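Local coordinates for PrimPol AEP domain (PP-N190) (Cyanophage S-2L, PDB 6ZP9), which probably synthesises DNA and its primers as the primase-polymerase of a phage that replaces adenine with 2-aminoadenine in its genome, at residues 37-41 / 42-46. Residues are numbered along the deposited sequence; the frame is centred on the assembly and turned at random.
Sequences AIWPR and REDKV
Trp39 and Asp44 meet at the edge of the indole: NE1 of Trp39 donates to OD2 of Asp44 at 2.8 Å, with an N-H...O angle of 163°. The oxygen lies almost in the ring plane and accepts on its anti lone pair, while the carboxylate itself is twisted 46° from the indole. The same OD2 also faces Arg41, whose NE sits 3.2 Å away in a salt bridge; the N-H points poorly, making its hydrogen bond weak, and guanidinium and carboxylate stand steeply across each other. Glu43, bent at chi2, crosses the Arg41 chain, its OE2 3.6 Å from the arginine CD and thus beside the methylenes rather than the charged end.

The indole is also touched on both faces. With CG anti to the backbone N (chi1 -168°), Trp39 turns one face of its ring to Val46, and CG2 of the valine makes a CH-pi contact 3.7 Å from the centroid of the five-membered ring, while Pro40 CD rests against the opposite face, toward the rim. Outside the turn, Phe66 makes an edge-to-face stack with the Trp39 ring.

One backbone bond and two bridging waters tie the turn together. The 3-10 turn at residues 42-44 is begun by Asp44 N bonding to Arg41 O at 3.1 Å. One water links Arg41 O to Val46 N, and another joins Trp39 N to Val46 O, bridging the two limbs of this connection between antiparallel strands 34-38 and 49-52.

Chemically, a single carboxylate oxygen serves a neutral indole N-H and a positive arginine together, which probably stabilises the charged form of Asp44. The indole has its N-H held in the ring plane and both faces touched, whereas the weak, poorly aligned bond from Arg41 NE probably constrains OD2 less.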
loop_
_atom_site.group_PDB
_atom_site.type_symbol
_atom_site.label_atom_id
_atom_site.label_comp_id
_atom_site.label_asym_id
_atom_site.label_seq_id
_atom_site.Cartn_x
_atom_site.Cartn_y
_atom_site.Cartn_z
ATOM N N ALA A 37 -9.479 9.241 1.735
ATOM C CA ALA A 37 -9.270 9.821 3.055
ATOM C C ALA A 37 -10.258 9.157 4.009
ATOM O O ALA A 37 -11.470 9.175 3.761
ATOM C CB ALA A 37 -9.459 11.339 3.017
ATOM N N ILE A 38 -9.746 8.547 5.075
ATOM C CA ILE A 38 -10.567 7.796 6.017
ATOM C C ILE A 38 -10.454 8.444 7.389
ATOM O O ILE A 38 -9.343 8.732 7.853
ATOM C CB ILE A 38 -10.156 6.314 6.087
ATOM C CG1 ILE A 38 -10.125 5.711 4.678
ATOM C CG2 ILE A 38 -11.115 5.545 6.992
ATOM C CD1 ILE A 38 -9.780 4.247 4.665
ATOM N N TRP A 39 -11.601 8.669 8.034
ATOM C CA TRP A 39 -11.606 9.303 9.346
ATOM C C TRP A 39 -11.076 8.335 10.409
ATOM O O TRP A 39 -11.447 7.157 10.423
ATOM C CB TRP A 39 -13.022 9.757 9.695
ATOM C CG TRP A 39 -13.074 10.650 10.881
ATOM C CD1 TRP A 39 -13.603 10.358 12.112
ATOM C CD2 TRP A 39 -12.570 11.986 10.963
ATOM N NE1 TRP A 39 -13.453 11.439 12.957
ATOM C CE2 TRP A 39 -12.826 12.450 12.273
ATOM C CE3 TRP A 39 -11.928 12.835 10.059
ATOM C CZ2 TRP A 39 -12.457 13.726 12.698
ATOM C CZ3 TRP A 39 -11.566 14.107 10.484
ATOM C CH2 TRP A 39 -11.835 14.540 11.793
ATOM N N PRO A 40 -10.206 8.795 11.311
ATOM C CA PRO A 40 -9.539 7.856 12.223
ATOM C C PRO A 40 -10.456 7.219 13.251
ATOM O O PRO A 40 -10.107 6.150 13.762
ATOM C CB PRO A 40 -8.472 8.722 12.909
ATOM C CG PRO A 40 -8.280 9.876 12.017
ATOM C CD PRO A 40 -9.608 10.140 11.379
ATOM N N ARG A 41 -11.589 7.827 13.594
ATOM C CA ARG A 41 -12.409 7.356 14.709
ATOM C C ARG A 41 -13.710 6.754 14.181
ATOM O O ARG A 41 -14.600 7.472 13.710
ATOM C CB ARG A 41 -12.663 8.487 15.699
ATOM C CG ARG A 41 -11.414 8.799 16.504
ATOM C CD ARG A 41 -11.686 9.736 17.661
ATOM N NE ARG A 41 -12.027 11.093 17.227
ATOM C CZ ARG A 41 -11.177 11.966 16.685
ATOM N NH1 ARG A 41 -9.905 11.643 16.470
ATOM N NH2 ARG A 41 -11.606 13.177 16.344
ATOM N N ARG A 42 -13.809 5.423 14.260
ATOM C CA ARG A 42 -14.953 4.716 13.696
ATOM C C ARG A 42 -16.266 5.231 14.275
ATOM O O ARG A 42 -17.253 5.400 13.544
ATOM C CB ARG A 42 -14.799 3.216 13.955
ATOM C CG ARG A 42 -15.717 2.340 13.133
ATOM C CD ARG A 42 -15.417 0.866 13.412
ATOM N NE ARG A 42 -14.051 0.513 13.033
ATOM C CZ ARG A 42 -13.673 0.149 11.806
ATOM N NH1 ARG A 42 -14.557 0.076 10.821
ATOM N NH2 ARG A 42 -12.400 -0.147 11.564
ATOM N N GLU A 43 -16.284 5.509 15.582
ATOM C CA GLU A 43 -17.499 5.929 16.277
ATOM C C GLU A 43 -18.055 7.259 15.778
ATOM O O GLU A 43 -19.239 7.531 15.997
ATOM C CB GLU A 43 -17.233 6.020 17.781
ATOM C CG GLU A 43 -16.235 7.090 18.196
ATOM C CD GLU A 43 -14.796 6.592 18.268
ATOM O OE1 GLU A 43 -14.485 5.550 17.659
ATOM O OE2 GLU A 43 -13.970 7.245 18.943
ATOM N N ASP A 44 -17.243 8.099 15.124
ATOM C CA ASP A 44 -17.753 9.372 14.620
ATOM C C ASP A 44 -18.597 9.196 13.371
ATOM O O ASP A 44 -19.364 10.101 13.025
ATOM C CB ASP A 44 -16.606 10.341 14.321
ATOM C CG ASP A 44 -15.812 10.728 15.564
ATOM O OD1 ASP A 44 -16.312 10.514 16.692
ATOM O OD2 ASP A 44 -14.677 11.247 15.422
ATOM N N LYS A 45 -18.452 8.066 12.684
ATOM C CA LYS A 45 -19.200 7.740 11.470
ATOM C C LYS A 45 -19.139 8.881 10.454
ATOM O O LYS A 45 -20.153 9.447 10.032
ATOM C CB LYS A 45 -20.638 7.359 11.818
ATOM C CG LYS A 45 -20.707 6.022 12.556
ATOM C CD LYS A 45 -21.813 6.029 13.573
ATOM C CE LYS A 45 -23.062 5.366 13.018
ATOM N NZ LYS A 45 -23.136 3.914 13.389
ATOM N N VAL A 46 -17.894 9.211 10.074
ATOM C CA VAL A 46 -17.567 10.225 9.078
ATOM C C VAL A 46 -17.347 9.532 7.742
ATOM O O VAL A 46 -16.687 8.491 7.671
ATOM C CB VAL A 46 -16.320 11.013 9.513
ATOM C CG1 VAL A 46 -15.875 11.981 8.439
ATOM C CG2 VAL A 46 -16.595 11.750 10.808
HETATM O O HOH W 1 -14.118 7.631 7.056
HETATM O O HOH W 2 -11.610 3.925 15.265
HETATM O O HOH W 3 -15.818 7.465 11.159
#